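Local coordinates for autoinducer 2-binding protein LsrB (PDB 6DSP) that binds the quorum-sensing signal autoinducer-2 as a receptor of the periplasmic binding protein family, at residues E37-G42 / W271-Q276; S116-M121 / S326-L331; C157-N162 / Y194-D199; L265-L270 / R334-K339. All blocks are in the same frame, centred on the assembly; numbering follows the deposited sequence.

Contact 1 of 4, residues E37-G42 / W271-Q276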
loop_
_atom_site.group_PDB
_atom_site.type_symbol
_atom_site.label_atom_id
_atom_site.label_comp_id
_atom_site.label_asym_id
_atom_site.label_seq_id
_atom_site.Cartn_x
_atom_site.Cartn_y
_atom_site.Cartn_z
ATOM N N GLU A 37 0.219 5.660 10.269
ATOM C CA GLU A 37 0.396 5.776 11.708
ATOM C C GLU A 37 0.653 4.421 12.333
ATOM O O GLU A 37 1.507 4.288 13.213
ATOM C CB GLU A 37 -0.820 6.463 12.319
ATOM C CG GLU A 37 -0.959 7.917 11.838
ATOM C CD GLU A 37 0.268 8.800 12.166
ATOM O OE1 GLU A 37 0.811 8.731 13.310
ATOM O OE2 GLU A 37 0.701 9.571 11.258
ATOM N N SER A 38 -0.075 3.382 11.890
ATOM C CA SER A 38 0.155 2.038 12.414
ATOM C C SER A 38 1.513 1.496 11.988
ATOM O O SER A 38 2.198 0.816 12.773
ATOM C CB SER A 38 -0.979 1.124 11.980
ATOM O OG SER A 38 -2.133 1.369 12.773
ATOM N N ALA A 39 1.949 1.831 10.766
ATOM C CA ALA A 39 3.262 1.368 10.346
ATOM C C ALA A 39 4.341 1.994 11.218
ATOM O O ALA A 39 5.311 1.330 11.610
ATOM C CB ALA A 39 3.485 1.709 8.878
ATOM N N ASN A 40 4.194 3.286 11.532
ATOM C CA ASN A 40 5.189 3.917 12.392
ATOM C C ASN A 40 5.127 3.360 13.806
ATOM O O ASN A 40 6.157 3.241 14.469
ATOM C CB ASN A 40 5.000 5.426 12.400
ATOM C CG ASN A 40 6.037 6.118 13.262
ATOM O OD1 ASN A 40 7.254 5.922 13.082
ATOM N ND2 ASN A 40 5.561 6.881 14.238
ATOM N N LYS A 41 3.932 3.038 14.310
ATOM C CA LYS A 41 3.894 2.445 15.646
ATOM C C LYS A 41 4.748 1.180 15.689
ATOM O O LYS A 41 5.504 0.945 16.649
ATOM C CB LYS A 41 2.448 2.200 16.082
ATOM C CG LYS A 41 1.729 3.490 16.395
ATOM C CD LYS A 41 0.243 3.231 16.700
ATOM C CE LYS A 41 -0.513 4.538 16.909
ATOM N NZ LYS A 41 -1.983 4.272 16.960
ATOM N N GLY A 42 4.704 0.391 14.623
ATOM C CA GLY A 42 5.551 -0.790 14.553
ATOM C C GLY A 42 7.021 -0.452 14.419
ATOM O O GLY A 42 7.870 -1.020 15.129
ATOM N N TRP A 271 -2.237 -6.479 5.563
ATOM C CA TRP A 271 -1.023 -7.230 5.872
ATOM C C TRP A 271 -0.474 -6.520 7.108
ATOM O O TRP A 271 -1.024 -5.498 7.541
ATOM C CB TRP A 271 -0.021 -7.183 4.686
ATOM C CG TRP A 271 0.229 -5.782 4.187
ATOM C CD1 TRP A 271 1.110 -4.874 4.720
ATOM C CD2 TRP A 271 -0.453 -5.099 3.124
ATOM N NE1 TRP A 271 1.019 -3.670 4.060
ATOM C CE2 TRP A 271 0.068 -3.774 3.070
ATOM C CE3 TRP A 271 -1.421 -5.480 2.188
ATOM C CZ2 TRP A 271 -0.367 -2.844 2.120
ATOM C CZ3 TRP A 271 -1.852 -4.546 1.251
ATOM C CH2 TRP A 271 -1.326 -3.237 1.232
ATOM N N ASP A 272 0.622 -7.028 7.667
ATOM C CA ASP A 272 1.115 -6.477 8.933
ATOM C C ASP A 272 1.976 -5.256 8.617
ATOM O O ASP A 272 3.189 -5.351 8.430
ATOM C CB ASP A 272 1.878 -7.545 9.710
ATOM C CG ASP A 272 2.307 -7.087 11.080
ATOM O OD1 ASP A 272 2.354 -5.867 11.362
ATOM O OD2 ASP A 272 2.629 -7.993 11.872
ATOM N N CYS A 273 1.333 -4.081 8.524
ATOM C CA CYS A 273 2.083 -2.895 8.132
ATOM C C CYS A 273 3.031 -2.411 9.225
ATOM O O CYS A 273 4.015 -1.743 8.904
ATOM C CB CYS A 273 1.157 -1.771 7.657
ATOM S SG CYS A 273 0.117 -1.092 8.958
ATOM N N GLY A 274 2.767 -2.735 10.498
ATOM C CA GLY A 274 3.716 -2.418 11.551
ATOM C C GLY A 274 5.020 -3.165 11.395
ATOM O O GLY A 274 6.096 -2.569 11.483
ATOM N N ILE A 275 4.951 -4.477 11.155
ATOM C CA ILE A 275 6.174 -5.233 10.919
ATOM C C ILE A 275 6.811 -4.803 9.609
ATOM O O ILE A 275 8.037 -4.754 9.496
ATOM C CB ILE A 275 5.937 -6.752 11.022
ATOM C CG1 ILE A 275 7.210 -7.450 11.534
ATOM C CG2 ILE A 275 5.582 -7.358 9.699
ATOM C CD1 ILE A 275 6.981 -8.857 11.978
ATOM N N GLN A 276 6.001 -4.424 8.622
ATOM C CA GLN A 276 6.555 -3.957 7.355
ATOM C C GLN A 276 7.375 -2.684 7.545
ATOM O O GLN A 276 8.492 -2.577 7.033
ATOM C CB GLN A 276 5.430 -3.715 6.352
ATOM C CG GLN A 276 5.982 -3.329 4.976
ATOM C CD GLN A 276 4.900 -2.913 4.000
ATOM O OE1 GLN A 276 3.749 -2.726 4.380
ATOM N NE2 GLN A 276 5.262 -2.821 2.728
#
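Gly42 and Gly274 bring two helices so close that their CA atoms stand only 3.9 Å apart, with no side chain between them. The backbones themselves make the contact: Gly42 CA faces Gly274 O directly and offers it a hydrogen at 3.6 Å, and no conventional hydrogen bond crosses. One turn earlier Ala39 repeats the theme. Its CA and its CB each lie 3.5 Å from Cys273 O, the CA through a C-H···O contact. Cys273 holds SG between its own backbone N and carbonyl carbon (chi1 67°), and the sulfur lies 3.9 Å from Ser38 CB. Ser38 OG turns elsewhere, to the C-terminal carboxylate of Phe347. Helix 273-288 opens here with Asp272 as N-cap, whose OD1 receives Ile275 N at 3.0 Å from above the carboxylate plane. Just ahead of it Trp271 lines the autoinducer-2 pocket, while Phe35 of helix 34-50, also a pocket residue, touches Cys273. Small residues thus let CA-H groups and a methyl meet backbone carbonyl oxygens, and the weak C-H···O contacts that result imply an interface governed by close fit more than by directional bonding.

Contact 2 of 4, residues S116-M121 / S326-L331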
loop_
_atom_site.group_PDB
_atom_site.type_symbol
_atom_site.label_atom_id
_atom_site.label_comp_id
_atom_site.label_asym_id
_atom_site.label_seq_id
_atom_site.Cartn_x
_atom_site.Cartn_y
_atom_site.Cartn_z
ATOM N N SER A 116 16.989 2.021 -9.411
ATOM C CA SER A 116 18.348 2.539 -9.525
ATOM C C SER A 116 18.669 3.592 -8.464
ATOM O O SER A 116 19.855 3.945 -8.296
ATOM C CB SER A 116 18.572 3.109 -10.928
ATOM O OG SER A 116 17.827 4.319 -11.086
ATOM N N VAL A 117 17.668 4.061 -7.709
ATOM C CA VAL A 117 17.920 5.099 -6.713
ATOM C C VAL A 117 17.552 4.656 -5.302
ATOM O O VAL A 117 17.467 5.486 -4.396
ATOM C CB VAL A 117 17.295 6.459 -7.080
ATOM C CG1 VAL A 117 17.763 6.888 -8.465
ATOM C CG2 VAL A 117 15.777 6.441 -7.007
ATOM N N ARG A 118 17.362 3.358 -5.075
ATOM C CA ARG A 118 17.246 2.849 -3.713
ATOM C C ARG A 118 17.889 1.465 -3.653
ATOM O O ARG A 118 18.045 0.785 -4.676
ATOM C CB ARG A 118 15.773 2.782 -3.271
ATOM C CG ARG A 118 14.808 1.932 -4.215
ATOM C CD ARG A 118 14.863 0.501 -3.833
ATOM N NE ARG A 118 13.896 -0.287 -4.618
ATOM C CZ ARG A 118 14.237 -1.416 -5.233
ATOM N NH1 ARG A 118 15.494 -1.873 -5.178
ATOM N NH2 ARG A 118 13.304 -2.100 -5.850
ATOM N N LYS A 119 18.241 1.037 -2.444
ATOM C CA LYS A 119 18.930 -0.236 -2.248
ATOM C C LYS A 119 17.953 -1.396 -2.091
ATOM O O LYS A 119 17.946 -2.311 -2.903
ATOM C CB LYS A 119 19.953 -0.163 -1.094
ATOM C CG LYS A 119 20.994 0.973 -1.248
ATOM C CD LYS A 119 21.449 1.153 -2.693
ATOM C CE LYS A 119 22.243 -0.017 -3.217
ATOM N NZ LYS A 119 22.654 0.149 -4.697
ATOM N N VAL A 120 17.103 -1.348 -1.094
ATOM C CA VAL A 120 16.147 -2.410 -0.837
ATOM C C VAL A 120 14.763 -1.787 -0.724
ATOM O O VAL A 120 14.590 -0.705 -0.139
ATOM C CB VAL A 120 16.483 -3.138 0.478
ATOM C CG1 VAL A 120 15.381 -4.126 0.876
ATOM C CG2 VAL A 120 17.811 -3.877 0.335
ATOM N N MET A 121 13.779 -2.472 -1.283
ATOM C CA MET A 121 12.350 -2.188 -1.121
ATOM C C MET A 121 11.719 -3.288 -0.269
ATOM O O MET A 121 11.948 -4.464 -0.553
ATOM C CB MET A 121 11.704 -2.212 -2.507
ATOM C CG MET A 121 10.184 -2.302 -2.526
ATOM S SD MET A 121 9.366 -0.828 -1.887
ATOM C CE MET A 121 7.686 -1.393 -2.078
ATOM N N SER A 326 20.589 -4.033 -5.600
ATOM C CA SER A 326 19.261 -3.428 -5.594
ATOM C C SER A 326 18.258 -4.575 -5.605
ATOM O O SER A 326 18.305 -5.409 -6.512
ATOM C CB SER A 326 19.107 -2.543 -6.834
ATOM O OG SER A 326 17.778 -2.052 -6.921
ATOM N N GLY A 327 17.369 -4.637 -4.622
ATOM C CA GLY A 327 16.463 -5.765 -4.544
ATOM C C GLY A 327 15.282 -5.524 -3.628
ATOM O O GLY A 327 15.082 -4.418 -3.109
ATOM N N VAL A 328 14.507 -6.591 -3.417
ATOM C CA VAL A 328 13.195 -6.512 -2.777
ATOM C C VAL A 328 13.085 -7.575 -1.693
ATOM O O VAL A 328 13.446 -8.741 -1.912
ATOM C CB VAL A 328 12.091 -6.736 -3.842
ATOM C CG1 VAL A 328 10.699 -6.843 -3.202
ATOM C CG2 VAL A 328 12.136 -5.672 -4.927
ATOM N N VAL A 329 12.515 -7.203 -0.547
ATOM C CA VAL A 329 12.108 -8.156 0.482
ATOM C C VAL A 329 10.587 -8.169 0.480
ATOM O O VAL A 329 9.960 -7.107 0.527
ATOM C CB VAL A 329 12.653 -7.739 1.858
ATOM C CG1 VAL A 329 12.030 -8.572 2.956
ATOM C CG2 VAL A 329 14.174 -7.855 1.870
ATOM N N LEU A 330 9.994 -9.364 0.400
ATOM C CA LEU A 330 8.542 -9.539 0.369
ATOM C C LEU A 330 8.009 -9.990 1.727
ATOM O O LEU A 330 8.550 -10.921 2.336
ATOM C CB LEU A 330 8.189 -10.615 -0.672
ATOM C CG LEU A 330 8.385 -10.158 -2.127
ATOM C CD1 LEU A 330 8.399 -11.338 -3.105
ATOM C CD2 LEU A 330 7.341 -9.115 -2.520
ATOM N N LEU A 331 6.895 -9.397 2.167
ATOM C CA LEU A 331 6.213 -9.940 3.333
ATOM C C LEU A 331 5.706 -11.348 3.024
ATOM O O LEU A 331 5.199 -11.602 1.918
ATOM C CB LEU A 331 5.008 -9.076 3.673
ATOM C CG LEU A 331 5.311 -7.679 4.203
ATOM C CD1 LEU A 331 4.002 -7.068 4.659
ATOM C CD2 LEU A 331 6.341 -7.704 5.333
#
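Arg118 reaches across to Ser326 and Gly327 with a chain bent at chi2. From CB, CG sits between the backbone N and the carbonyl carbon (chi1 56°), and the bend turns CD before the rest extends toward strand 327-330. At the tip, CZ passes 3.8 Å from Gly327 O, which lies over one face of the guanidinium. NH1 approaches Ser326 OG at 2.9 Å, though the angle is too poor for a hydrogen bond, and NH2 meets the methyl Val328 CG2 at 3.9 Å. The charge finds its strongest partner beyond the pair, in a salt bridge from NH2 to Asp112, and Asn312 binds both this NH2 and Ser326 OG. Beside the guanidinium the backbones pair in parallel. Lys119 O takes Gly327 N at 2.9 Å, Gly327 O takes Met121 N at 3.0 Å, and Met121 O takes Val329 N at 2.8 Å. On the face away from Met121 and Val328, Val120 CG1 packs against Val329 CG2 at 4.0 Å, beneath helix 273-288. A late strand thereby joins the sheet of the lobe holding the N-terminal strands, consistent with the type I periplasmic binding protein fold, in which the chain passes between lobes more than once.

Contact 3 of 4, residues C157-N162 / Y194-D199; sequences CWHYSN and YYSNQD
Tyr195 turns the edge of its ring into the face of Tyr160, a T-shaped pair with planes at 88° and Tyr195 CE1 3.7 Å from Tyr160 CE2. Asn162 lies over a face of the Tyr195 ring, with Asn162 C 3.4 Å from Tyr195 CE1. On the other side of the sheet, with CG anti to the backbone N (chi1 174°), the His159 imidazole lies where NE2 and Ser196 OG share a hydrogen bond of 2.8 Å. Parallel backbone pairing sets the register that brings these side chains level: Tyr194 N binds Trp158 O almost straight (177°), Tyr160 N binds Tyr194 O, and Ser196 N binds Tyr160 O. Past the strand ends Asn197 N uses a lone pair of Ser161 O. A type I' turn from Ser196 to Asp199 brings Gln198 CG onto Ser161 CB at 3.5 Å. One water joins Ser161 OG to Gln198 OE1, weakly on the OE1 side, and a second joins Asn162 ND2 to OE1. Farther out, Gln168 of the pocket binds Ser161 OG, Asn169 binds Tyr160 OH and Gln231 binds His159 ND1. Helix 166-182 completes a beta-alpha-beta unit; loops at the C-terminal ends of its strands reach the ligand cleft, as in periplasmic binding proteins.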
loop_
_atom_site.group_PDB
_atom_site.type_symbol
_atom_site.label_atom_id
_atom_site.label_comp_id
_atom_site.label_asym_id
_atom_site.label_seq_id
_atom_site.Cartn_x
_atom_site.Cartn_y
_atom_site.Cartn_z
ATOM N N CYS A 157 -15.655 -0.751 -10.859
ATOM C CA CYS A 157 -14.542 0.142 -11.195
ATOM C C CYS A 157 -13.568 0.144 -10.039
ATOM O O CYS A 157 -13.821 -0.446 -8.982
ATOM C CB CYS A 157 -15.014 1.583 -11.504
ATOM S SG CYS A 157 -15.588 2.554 -10.106
ATOM N N TRP A 158 -12.443 0.834 -10.252
ATOM C CA TRP A 158 -11.396 1.016 -9.254
ATOM C C TRP A 158 -11.432 2.456 -8.731
ATOM O O TRP A 158 -11.682 3.401 -9.496
ATOM C CB TRP A 158 -10.006 0.763 -9.867
ATOM C CG TRP A 158 -9.791 -0.626 -10.372
ATOM C CD1 TRP A 158 -10.292 -1.171 -11.522
ATOM C CD2 TRP A 158 -8.961 -1.624 -9.777
ATOM N NE1 TRP A 158 -9.844 -2.470 -11.651
ATOM C CE2 TRP A 158 -9.021 -2.768 -10.598
ATOM C CE3 TRP A 158 -8.167 -1.661 -8.630
ATOM C CZ2 TRP A 158 -8.347 -3.951 -10.284
ATOM C CZ3 TRP A 158 -7.492 -2.817 -8.319
ATOM C CH2 TRP A 158 -7.567 -3.945 -9.145
ATOM N N HIS A 159 -11.224 2.607 -7.423
ATOM C CA HIS A 159 -11.157 3.912 -6.736
ATOM C C HIS A 159 -9.913 3.871 -5.858
ATOM O O HIS A 159 -9.851 3.099 -4.896
ATOM C CB HIS A 159 -12.426 4.129 -5.893
ATOM C CG HIS A 159 -12.388 5.366 -5.033
ATOM N ND1 HIS A 159 -13.372 5.650 -4.104
ATOM C CD2 HIS A 159 -11.469 6.366 -4.928
ATOM C CE1 HIS A 159 -13.066 6.774 -3.469
ATOM N NE2 HIS A 159 -11.918 7.224 -3.947
ATOM N N TYR A 160 -8.908 4.671 -6.209
ATOM C CA TYR A 160 -7.683 4.679 -5.400
ATOM C C TYR A 160 -7.098 6.091 -5.391
ATOM O O TYR A 160 -7.812 7.074 -5.604
ATOM C CB TYR A 160 -6.755 3.521 -5.782
ATOM C CG TYR A 160 -6.298 3.391 -7.215
ATOM C CD1 TYR A 160 -7.111 2.818 -8.183
ATOM C CD2 TYR A 160 -5.009 3.780 -7.576
ATOM C CE1 TYR A 160 -6.631 2.609 -9.478
ATOM C CE2 TYR A 160 -4.551 3.596 -8.873
ATOM C CZ TYR A 160 -5.372 3.007 -9.810
ATOM O OH TYR A 160 -4.927 2.773 -11.081
ATOM N N SER A 161 -5.803 6.194 -5.089
ATOM C CA SER A 161 -5.209 7.497 -4.790
ATOM C C SER A 161 -4.956 8.348 -6.028
ATOM O O SER A 161 -5.429 9.479 -6.108
ATOM C CB SER A 161 -3.935 7.313 -3.979
ATOM O OG SER A 161 -2.953 6.579 -4.701
ATOM N N ASN A 162 -4.140 7.863 -6.959
ATOM C CA ASN A 162 -3.725 8.693 -8.080
ATOM C C ASN A 162 -3.175 7.797 -9.188
ATOM O O ASN A 162 -2.855 6.621 -8.964
ATOM C CB ASN A 162 -2.720 9.789 -7.639
ATOM C CG ASN A 162 -1.331 9.214 -7.312
ATOM O OD1 ASN A 162 -0.651 8.724 -8.191
ATOM N ND2 ASN A 162 -0.930 9.250 -6.029
ATOM N N TYR A 194 -11.292 6.137 -10.600
ATOM C CA TYR A 194 -11.551 7.305 -9.776
ATOM C C TYR A 194 -10.412 7.499 -8.783
ATOM O O TYR A 194 -9.933 6.541 -8.170
ATOM C CB TYR A 194 -12.879 7.153 -9.040
ATOM C CG TYR A 194 -14.092 7.411 -9.904
ATOM C CD1 TYR A 194 -14.723 6.370 -10.610
ATOM C CD2 TYR A 194 -14.629 8.688 -9.994
ATOM C CE1 TYR A 194 -15.852 6.605 -11.365
ATOM C CE2 TYR A 194 -15.773 8.934 -10.750
ATOM C CZ TYR A 194 -16.367 7.890 -11.436
ATOM O OH TYR A 194 -17.490 8.122 -12.181
ATOM N N TYR A 195 -10.031 8.758 -8.590
ATOM C CA TYR A 195 -8.887 9.104 -7.749
ATOM C C TYR A 195 -9.296 10.106 -6.677
ATOM O O TYR A 195 -9.951 11.114 -6.970
ATOM C CB TYR A 195 -7.753 9.719 -8.588
ATOM C CG TYR A 195 -7.238 8.759 -9.629
ATOM C CD1 TYR A 195 -6.690 7.518 -9.252
ATOM C CD2 TYR A 195 -7.240 9.108 -10.987
ATOM C CE1 TYR A 195 -6.216 6.614 -10.231
ATOM C CE2 TYR A 195 -6.777 8.222 -11.959
ATOM C CZ TYR A 195 -6.255 6.990 -11.580
ATOM O OH TYR A 195 -5.772 6.120 -12.533
ATOM N N SER A 196 -8.883 9.840 -5.430
ATOM C CA SER A 196 -9.199 10.743 -4.318
ATOM C C SER A 196 -7.970 11.263 -3.580
ATOM O O SER A 196 -8.123 11.985 -2.578
ATOM C CB SER A 196 -10.243 10.162 -3.362
ATOM O OG SER A 196 -9.905 8.842 -2.972
ATOM N N ASN A 197 -6.778 10.991 -4.080
ATOM C CA ASN A 197 -5.588 11.742 -3.696
ATOM C C ASN A 197 -5.209 11.590 -2.236
ATOM O O ASN A 197 -4.488 12.441 -1.688
ATOM C CB ASN A 197 -5.705 13.213 -4.114
ATOM C CG ASN A 197 -6.067 13.325 -5.567
ATOM O OD1 ASN A 197 -5.312 12.892 -6.404
ATOM N ND2 ASN A 197 -7.223 13.874 -5.860
ATOM N N GLN A 198 -5.664 10.520 -1.608
ATOM C CA GLN A 198 -5.419 10.231 -0.193
ATOM C C GLN A 198 -5.940 11.322 0.725
ATOM O O GLN A 198 -5.461 11.458 1.859
ATOM C CB GLN A 198 -3.948 9.892 0.082
ATOM C CG GLN A 198 -3.516 8.713 -0.763
ATOM C CD GLN A 198 -2.079 8.338 -0.597
ATOM O OE1 GLN A 198 -1.215 8.818 -1.336
ATOM N NE2 GLN A 198 -1.802 7.524 0.400
ATOM N N ASP A 199 -6.921 12.087 0.271
ATOM C CA ASP A 199 -7.547 13.106 1.087
ATOM C C ASP A 199 -8.844 12.513 1.647
ATOM O O ASP A 199 -9.727 12.132 0.878
ATOM C CB ASP A 199 -7.815 14.331 0.218
ATOM C CG ASP A 199 -8.384 15.447 1.021
ATOM O OD1 ASP A 199 -9.547 15.379 1.418
ATOM O OD2 ASP A 199 -7.603 16.335 1.371
HETATM O O HOH W 1 -0.615 6.755 -3.172
HETATM O O HOH W 2 -2.192 10.270 -3.608
#

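Contact 4 of 4, residues L265-L270 / R334-K339; sequences LTRWGL and RTIFTK
Trp268 and Phe337 are brought together by different first torsions: Trp268 CG stands between its backbone N and carbonyl carbon (chi1 74°), while Phe337 CG lies anti to its carbonyl carbon (chi1 -53°). The indole presents a face to Phe337, whose CB sits 3.6 Å from the centroid of the six-membered ring, a CH-pi contact nearly on the normal. Farther along, Phe337 CD2 comes within 3.4 Å of Trp268 NE1, the two rings meeting obliquely with planes 34° apart. The same phenyl ring extends to Leu270, and its CE2 touches Leu270 CB at 3.8 Å. Two antiparallel hydrogen-bonded pairs set this spacing. Phe337 and Trp268 exchange N-H and C=O, the bond from Phe337 N to Trp268 O being 2.7 Å long, and Leu270 and Thr335 do likewise. Between them lies the non-hydrogen-bonded pair of Gly269 with Ile336, where Gly269 CA approaches Thr335 O to 3.1 Å. On that face Arg267 CG rests on Ile336 CG2 at 3.6 Å, while Thr338 CG2 lies over a face of the guanidinium, whose NH1 forms a salt bridge with Glu144. Leu270 belongs to the autoinducer-2 pocket. Around this strand pair, Gly269 bonds through its backbone to Gly249 at the end of strand 246-249, Trp268 packs on helices 227-237 and 257-261, and helix 127-144 supplies Glu144 beside Arg267.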
loop_
_atom_site.group_PDB
_atom_site.type_symbol
_atom_site.label_atom_id
_atom_site.label_comp_id
_atom_site.label_asym_id
_atom_site.label_seq_id
_atom_site.Cartn_x
_atom_site.Cartn_y
_atom_site.Cartn_z
ATOM N N LEU A 265 -19.812 -3.071 4.621
ATOM C CA LEU A 265 -19.032 -3.959 3.762
ATOM C C LEU A 265 -18.760 -5.251 4.518
ATOM O O LEU A 265 -18.719 -5.281 5.747
ATOM C CB LEU A 265 -17.701 -3.334 3.263
ATOM C CG LEU A 265 -16.493 -3.361 4.212
ATOM C CD1 LEU A 265 -15.212 -2.955 3.468
ATOM C CD2 LEU A 265 -16.699 -2.426 5.394
ATOM N N THR A 266 -18.482 -6.297 3.754
ATOM C CA THR A 266 -18.258 -7.609 4.323
ATOM C C THR A 266 -16.789 -7.915 4.539
ATOM O O THR A 266 -16.448 -8.613 5.499
ATOM C CB THR A 266 -18.831 -8.670 3.346
ATOM O OG1 THR A 266 -20.218 -8.384 3.106
ATOM C CG2 THR A 266 -18.682 -10.071 3.909
ATOM N N ARG A 267 -15.900 -7.435 3.664
ATOM C CA ARG A 267 -14.580 -8.036 3.567
ATOM C C ARG A 267 -13.624 -7.024 2.954
ATOM O O ARG A 267 -13.975 -6.343 1.991
ATOM C CB ARG A 267 -14.677 -9.285 2.668
ATOM C CG ARG A 267 -13.356 -9.967 2.364
ATOM C CD ARG A 267 -13.608 -11.208 1.488
ATOM N NE ARG A 267 -14.197 -12.327 2.214
ATOM C CZ ARG A 267 -15.496 -12.651 2.206
ATOM N NH1 ARG A 267 -16.373 -11.910 1.521
ATOM N NH2 ARG A 267 -15.911 -13.717 2.888
ATOM N N TRP A 268 -12.410 -6.962 3.498
ATOM C CA TRP A 268 -11.333 -6.144 2.932
ATOM C C TRP A 268 -10.040 -6.791 3.388
ATOM O O TRP A 268 -10.065 -7.774 4.126
ATOM C CB TRP A 268 -11.457 -4.671 3.390
ATOM C CG TRP A 268 -11.066 -4.444 4.824
ATOM C CD1 TRP A 268 -9.906 -3.885 5.257
ATOM C CD2 TRP A 268 -11.845 -4.733 5.993
ATOM N NE1 TRP A 268 -9.891 -3.836 6.619
ATOM C CE2 TRP A 268 -11.060 -4.369 7.108
ATOM C CE3 TRP A 268 -13.116 -5.308 6.206
ATOM C CZ2 TRP A 268 -11.498 -4.548 8.422
ATOM C CZ3 TRP A 268 -13.553 -5.478 7.525
ATOM C CH2 TRP A 268 -12.744 -5.099 8.609
ATOM N N GLY A 269 -8.901 -6.250 2.949
ATOM C CA GLY A 269 -7.633 -6.863 3.285
ATOM C C GLY A 269 -6.543 -5.884 3.669
ATOM O O GLY A 269 -6.661 -4.663 3.494
ATOM N N LEU A 270 -5.452 -6.460 4.159
ATOM C CA LEU A 270 -4.198 -5.730 4.348
ATOM C C LEU A 270 -3.124 -6.772 4.621
ATOM O O LEU A 270 -3.084 -7.813 3.947
ATOM C CB LEU A 270 -4.283 -4.652 5.444
ATOM C CG LEU A 270 -3.224 -3.543 5.237
ATOM C CD1 LEU A 270 -3.595 -2.546 4.139
ATOM C CD2 LEU A 270 -2.948 -2.830 6.566
ATOM N N ARG A 334 -0.359 -11.967 3.560
ATOM C CA ARG A 334 -1.371 -10.924 3.565
ATOM C C ARG A 334 -2.594 -11.447 4.307
ATOM O O ARG A 334 -2.724 -12.656 4.553
ATOM C CB ARG A 334 -1.696 -10.465 2.134
ATOM C CG ARG A 334 -0.489 -9.763 1.492
ATOM C CD ARG A 334 -0.151 -10.311 0.113
ATOM N NE ARG A 334 0.345 -11.677 0.190
ATOM C CZ ARG A 334 1.588 -12.014 0.510
ATOM N NH1 ARG A 334 2.509 -11.095 0.790
ATOM N NH2 ARG A 334 1.906 -13.299 0.561
ATOM N N THR A 335 -3.504 -10.536 4.668
ATOM C CA THR A 335 -4.579 -10.836 5.604
ATOM C C THR A 335 -5.904 -10.389 5.014
ATOM O O THR A 335 -6.018 -9.262 4.526
ATOM C CB THR A 335 -4.351 -10.116 6.943
ATOM O OG1 THR A 335 -3.018 -10.402 7.405
ATOM C CG2 THR A 335 -5.390 -10.586 7.971
ATOM N N ILE A 336 -6.917 -11.260 5.075
ATOM C CA ILE A 336 -8.273 -10.917 4.665
ATOM C C ILE A 336 -9.120 -10.784 5.920
ATOM O O ILE A 336 -9.173 -11.719 6.730
ATOM C CB ILE A 336 -8.858 -11.966 3.703
ATOM C CG1 ILE A 336 -8.036 -12.017 2.413
ATOM C CG2 ILE A 336 -10.292 -11.636 3.387
ATOM C CD1 ILE A 336 -8.356 -13.225 1.556
ATOM N N PHE A 337 -9.782 -9.636 6.084
ATOM C CA PHE A 337 -10.604 -9.366 7.259
ATOM C C PHE A 337 -12.082 -9.491 6.926
ATOM O O PHE A 337 -12.543 -9.049 5.860
ATOM C CB PHE A 337 -10.382 -7.948 7.792
ATOM C CG PHE A 337 -8.956 -7.611 8.058
ATOM C CD1 PHE A 337 -8.293 -8.113 9.172
ATOM C CD2 PHE A 337 -8.262 -6.759 7.197
ATOM C CE1 PHE A 337 -6.972 -7.776 9.427
ATOM C CE2 PHE A 337 -6.936 -6.419 7.474
ATOM C CZ PHE A 337 -6.289 -6.947 8.567
ATOM N N THR A 338 -12.830 -10.095 7.847
ATOM C CA THR A 338 -14.285 -10.020 7.862
ATOM C C THR A 338 -14.705 -9.787 9.315
ATOM O O THR A 338 -13.862 -9.689 10.215
ATOM C CB THR A 338 -14.954 -11.306 7.358
ATOM O OG1 THR A 338 -14.820 -12.321 8.368
ATOM C CG2 THR A 338 -14.385 -11.754 6.010
ATOM N N LYS A 339 -16.015 -9.702 9.563
ATOM C CA LYS A 339 -16.451 -9.548 10.941
ATOM C C LYS A 339 -16.002 -10.721 11.805
ATOM O O LYS A 339 -15.944 -10.588 13.030
ATOM C CB LYS A 339 -17.979 -9.395 10.967
ATOM C CG LYS A 339 -18.740 -10.687 10.668
ATOM C CD LYS A 339 -20.235 -10.467 10.779
ATOM C CE LYS A 339 -20.984 -11.646 10.205
ATOM N NZ LYS A 339 -20.620 -12.925 10.876
HETATM O O HOH W 3 -18.076 -9.427 7.539
#

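How the contacts relate
Contacts 1, 2 and 3 are largely buried, whereas contact 4 is partly open, with Ile336 and Lys339 exposed. Contacts 1 and 4 are consecutive in the chain, since strand 268-270 runs into helix 273-288, and they touch where Trp271 packs on Arg334 and Thr335. Contact 2 meets contact 1 through Leu331, which lies against Trp271, and leads into contact 4 through the sequence that follows strand 327-330. Contact 3 stands apart, about 10 Å from contact 1 at the nearest atoms and nested within its loop. Helix packing relies on glycines and C-H···O contacts; the three strand pairings rest on backbone hydrogen bonds, with an arginine tip at contact 2 and aromatic pairs at contacts 3 and 4.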